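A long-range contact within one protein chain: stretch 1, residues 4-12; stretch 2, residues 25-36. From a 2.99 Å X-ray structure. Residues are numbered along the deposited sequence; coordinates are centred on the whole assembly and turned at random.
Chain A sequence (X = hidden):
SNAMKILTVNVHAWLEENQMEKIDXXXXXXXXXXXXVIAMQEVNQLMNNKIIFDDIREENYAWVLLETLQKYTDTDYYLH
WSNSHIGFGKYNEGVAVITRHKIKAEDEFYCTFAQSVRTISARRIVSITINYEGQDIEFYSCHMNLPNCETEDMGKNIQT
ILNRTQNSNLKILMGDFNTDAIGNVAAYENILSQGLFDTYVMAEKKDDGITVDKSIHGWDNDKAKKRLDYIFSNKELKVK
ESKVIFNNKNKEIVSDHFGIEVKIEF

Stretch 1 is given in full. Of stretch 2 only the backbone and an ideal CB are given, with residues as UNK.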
# COMPACT_ATOMS: atom_id res chain seq x y z
N MSE A 4 2.63 -15.31 8.12
CA MSE A 4 1.87 -14.08 8.01
C MSE A 4 1.69 -13.70 6.53
O MSE A 4 2.65 -13.72 5.76
CB MSE A 4 2.57 -12.99 8.82
CG MSE A 4 2.05 -11.58 8.61
SE MSE A 4 2.98 -10.28 9.73
CE MSE A 4 1.64 -10.05 11.15
N LYS A 5 0.45 -13.38 6.14
CA LYS A 5 0.11 -13.01 4.76
C LYS A 5 -0.20 -11.52 4.63
O LYS A 5 -1.04 -10.98 5.36
CB LYS A 5 -1.06 -13.85 4.23
CG LYS A 5 -0.82 -15.36 4.27
CD LYS A 5 -2.11 -16.18 4.32
CE LYS A 5 -2.61 -16.54 2.92
NZ LYS A 5 -3.84 -17.42 2.91
N ILE A 6 0.48 -10.88 3.69
CA ILE A 6 0.40 -9.45 3.45
C ILE A 6 -0.19 -9.18 2.05
O ILE A 6 0.08 -9.94 1.12
CB ILE A 6 1.81 -8.87 3.49
CG1 ILE A 6 2.25 -8.64 4.90
CG2 ILE A 6 1.89 -7.52 2.80
CD1 ILE A 6 3.53 -7.87 4.89
N LEU A 7 -0.96 -8.09 1.91
CA LEU A 7 -1.47 -7.64 0.61
C LEU A 7 -1.27 -6.13 0.45
O LEU A 7 -1.48 -5.37 1.39
CB LEU A 7 -2.95 -7.98 0.48
CG LEU A 7 -3.82 -7.26 -0.55
CD1 LEU A 7 -3.53 -7.73 -1.95
CD2 LEU A 7 -5.27 -7.48 -0.23
N THR A 8 -0.86 -5.70 -0.75
CA THR A 8 -0.79 -4.27 -1.07
C THR A 8 -1.50 -3.99 -2.39
O THR A 8 -1.34 -4.72 -3.36
CB THR A 8 0.67 -3.71 -1.12
OG1 THR A 8 0.64 -2.30 -1.35
CG2 THR A 8 1.48 -4.36 -2.24
N VAL A 9 -2.28 -2.92 -2.44
CA VAL A 9 -3.08 -2.65 -3.62
C VAL A 9 -3.41 -1.16 -3.75
O VAL A 9 -3.95 -0.55 -2.83
CB VAL A 9 -4.33 -3.58 -3.70
CG1 VAL A 9 -5.16 -3.51 -2.44
CG2 VAL A 9 -5.16 -3.27 -4.89
N ASN A 10 -3.04 -0.59 -4.89
CA ASN A 10 -3.44 0.77 -5.25
C ASN A 10 -4.87 0.67 -5.74
O ASN A 10 -5.12 0.05 -6.77
CB ASN A 10 -2.54 1.29 -6.35
CG ASN A 10 -2.92 2.68 -6.81
OD1 ASN A 10 -4.10 2.99 -7.03
ND2 ASN A 10 -1.90 3.54 -6.99
N VAL A 11 -5.82 1.25 -5.02
CA VAL A 11 -7.22 0.88 -5.29
C VAL A 11 -7.95 1.80 -6.26
O VAL A 11 -9.11 1.54 -6.60
CB VAL A 11 -8.04 0.69 -3.99
CG1 VAL A 11 -7.70 -0.65 -3.36
CG2 VAL A 11 -7.82 1.86 -3.03
N HIS A 12 -7.25 2.84 -6.69
CA HIS A 12 -7.81 3.84 -7.59
C HIS A 12 -9.23 4.21 -7.13
O HIS A 12 -10.17 4.20 -7.93
CB HIS A 12 -7.78 3.30 -9.02
CG HIS A 12 -7.79 4.36 -10.09
ND1 HIS A 12 -8.49 4.22 -11.27
CD2 HIS A 12 -7.18 5.57 -10.16
CE1 HIS A 12 -8.32 5.29 -12.02
NE2 HIS A 12 -7.52 6.13 -11.37
N UNK A 25 -15.56 -7.61 -4.76
CA UNK A 25 -14.49 -8.56 -5.07
C UNK A 25 -13.37 -8.44 -4.04
O UNK A 25 -12.90 -9.43 -3.48
CB UNK A 25 -13.95 -8.32 -6.48
N UNK A 26 -12.91 -7.22 -3.81
CA UNK A 26 -11.82 -6.98 -2.88
C UNK A 26 -12.18 -7.47 -1.50
O UNK A 26 -11.42 -8.24 -0.92
CB UNK A 26 -11.46 -5.49 -2.84
N UNK A 27 -13.34 -7.06 -1.00
CA UNK A 27 -13.83 -7.47 0.31
C UNK A 27 -13.91 -8.99 0.46
O UNK A 27 -13.27 -9.54 1.35
CB UNK A 27 -15.21 -6.85 0.56
N UNK A 28 -14.65 -9.66 -0.43
CA UNK A 28 -14.74 -11.13 -0.47
C UNK A 28 -13.39 -11.85 -0.40
O UNK A 28 -13.27 -12.91 0.23
CB UNK A 28 -15.46 -11.56 -1.75
N UNK A 29 -12.40 -11.28 -1.08
CA UNK A 29 -11.07 -11.87 -1.16
C UNK A 29 -10.40 -11.76 0.19
O UNK A 29 -10.02 -12.76 0.77
CB UNK A 29 -10.23 -11.19 -2.24
N UNK A 30 -10.27 -10.53 0.70
CA UNK A 30 -9.71 -10.30 2.02
C UNK A 30 -10.36 -11.26 3.02
O UNK A 30 -9.67 -11.87 3.85
CB UNK A 30 -9.91 -8.85 2.45
N UNK A 31 -11.68 -11.44 2.91
CA UNK A 31 -12.43 -12.34 3.77
C UNK A 31 -11.95 -13.79 3.73
O UNK A 31 -11.79 -14.41 4.78
CB UNK A 31 -13.91 -12.29 3.38
N UNK A 32 -11.72 -14.33 2.53
CA UNK A 32 -11.27 -15.72 2.38
C UNK A 32 -9.86 -15.88 2.89
O UNK A 32 -9.55 -16.82 3.62
CB UNK A 32 -11.35 -16.17 0.92
N UNK A 33 -9.00 -14.93 2.52
CA UNK A 33 -7.56 -15.04 2.72
C UNK A 33 -7.11 -14.68 4.12
O UNK A 33 -6.06 -15.16 4.60
CB UNK A 33 -6.83 -14.15 1.71
N UNK A 34 -7.91 -13.85 4.78
CA UNK A 34 -7.68 -13.46 6.17
C UNK A 34 -6.35 -12.75 6.35
O UNK A 34 -5.67 -12.97 7.33
CB UNK A 34 -7.73 -14.69 7.08
N UNK A 35 -6.00 -11.88 5.41
CA UNK A 35 -4.72 -11.17 5.47
C UNK A 35 -4.48 -10.52 6.84
O UNK A 35 -5.40 -10.02 7.47
CB UNK A 35 -4.67 -10.10 4.38
N UNK A 36 -3.23 -10.54 7.28
CA UNK A 36 -2.87 -9.89 8.52
C UNK A 36 -2.83 -8.39 8.35
O UNK A 36 -3.25 -7.64 9.23
CB UNK A 36 -1.52 -10.40 9.02

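Residues 25-33 of stretch 2 form a helix that runs nearly antiparallel to strand 4-10, at 167°, with its axis no closer than 10.9 Å; side chains from both stretches must fill the space between, until the chain leaves the helix and comes down onto K5.

Positions 25, 27, 28, 31 and 32 lie out of reach of stretch 1, so it sets no preference among helix-compatible residues. They are I25, A27, R28, A31 and E32.

Position 26 points its CA-to-CB bond toward the strand, yet the ideal CB has nothing within 5.5 Å. The neighbours on offer, V9 and V11, are apolar, so a long aliphatic residue such as leucine, isoleucine or methionine would suit. It is L26, whose branches divide the work: L26 CD2 lies 3.9 Å from V11 CG1, and L26 CD1 4.5 Å from V9 CG1.

Position 29 also points toward the strand but stays distant, so a small or medium residue fits without touching it. T29 turns its hydroxyl back to the helix, OG1 donating to I25 O at 2.6 Å.

At position 30 the bond goes sideways. A medium or large apolar side chain, such as isoleucine, leucine or methionine, could reach L7; I30 does, with CG1 4.2 Å from L7 CD2.

Position 33 points toward stretch 1, its ideal CB 4.6 Å from K5 NZ. An acid could answer that charge, but a flexible chain able to turn off would also do. The residue is K33, whose CA-to-CB bond points toward stretch 1 but whose end leads away; its NZ is hydrogen-bonded elsewhere in the structure.

Position 34 has positive phi (61°), which favours glycine, asparagine or aspartate, though other residues tolerate it. Q34 folds back, NE2 donating to A31 O at 2.8 Å.

At position 35 the backbone is extended and the ideal CB sits 3.9 Å from K5 O and 4.8 Å from L7 CB. A broad apolar or aromatic group could cover L7. Y35 lays its ring against L7 CB, which is 3.8 Å from the ring centroid and 3° off the normal, an almost ideal CH-pi contact. L7 CD2 adds an apolar contact to Y35 CE2 at 3.6 Å, while K5 O lies near the ring plane, at its edge.

Position 36 points toward the strand, and its own N donates to K5 O at 2.9 Å. The free amide of K5 nearby calls for a short acceptor: aspartate, asparagine or perhaps serine. D36 fits, OD2 accepting from K5 N at 3.1 Å. Backbone and side chain thus engage both polar groups of K5's main chain, while D36 CG packs 3.7 Å from CG of M4, a selenomethionine.

Stretch 2, residues 25-36: ILARTIAEKQYD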
# COMPACT_ATOMS: atom_id res chain seq x y z
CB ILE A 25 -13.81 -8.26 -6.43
CG1 ILE A 25 -14.81 -8.05 -7.59
CG2 ILE A 25 -12.73 -9.30 -6.72
CD1 ILE A 25 -15.21 -9.27 -8.32
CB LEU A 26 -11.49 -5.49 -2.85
CG LEU A 26 -10.36 -4.93 -1.99
CD1 LEU A 26 -9.05 -5.72 -2.15
CD2 LEU A 26 -10.19 -3.48 -2.41
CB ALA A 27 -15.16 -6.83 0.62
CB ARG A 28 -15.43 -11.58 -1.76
CG ARG A 28 -16.92 -11.43 -1.78
CD ARG A 28 -17.50 -11.94 -3.11
NE ARG A 28 -18.96 -11.94 -3.10
CZ ARG A 28 -19.70 -12.87 -2.51
NH1 ARG A 28 -19.13 -13.89 -1.87
NH2 ARG A 28 -21.03 -12.79 -2.55
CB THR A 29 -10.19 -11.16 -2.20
OG1 THR A 29 -10.90 -11.07 -3.45
CG2 THR A 29 -8.88 -11.92 -2.40
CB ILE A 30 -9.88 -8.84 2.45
CG1 ILE A 30 -9.08 -7.93 1.50
CG2 ILE A 30 -9.47 -8.64 3.91
CD1 ILE A 30 -9.22 -6.42 1.75
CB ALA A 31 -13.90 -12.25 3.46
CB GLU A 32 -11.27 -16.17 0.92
CG GLU A 32 -12.62 -16.17 0.19
CD GLU A 32 -12.47 -16.49 -1.32
OE1 GLU A 32 -11.30 -16.59 -1.79
OE2 GLU A 32 -13.50 -16.63 -2.04
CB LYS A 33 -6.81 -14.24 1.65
CG LYS A 33 -7.01 -14.84 0.27
CD LYS A 33 -5.73 -14.91 -0.54
CE LYS A 33 -5.76 -16.11 -1.49
NZ LYS A 33 -4.89 -15.87 -2.69
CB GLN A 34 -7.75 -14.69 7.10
CG GLN A 34 -9.16 -15.21 7.32
CD GLN A 34 -10.02 -14.21 8.06
OE1 GLN A 34 -9.65 -13.72 9.13
NE2 GLN A 34 -11.18 -13.89 7.49
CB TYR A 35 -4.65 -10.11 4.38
CG TYR A 35 -4.66 -10.65 2.97
CD1 TYR A 35 -3.58 -11.36 2.46
CD2 TYR A 35 -5.76 -10.43 2.13
CE1 TYR A 35 -3.58 -11.85 1.16
CE2 TYR A 35 -5.78 -10.91 0.83
CZ TYR A 35 -4.69 -11.62 0.35
OH TYR A 35 -4.70 -12.11 -0.93
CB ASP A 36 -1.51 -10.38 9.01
CG ASP A 36 -1.51 -11.84 9.38
OD1 ASP A 36 -1.56 -12.15 10.59
OD2 ASP A 36 -1.47 -12.69 8.45
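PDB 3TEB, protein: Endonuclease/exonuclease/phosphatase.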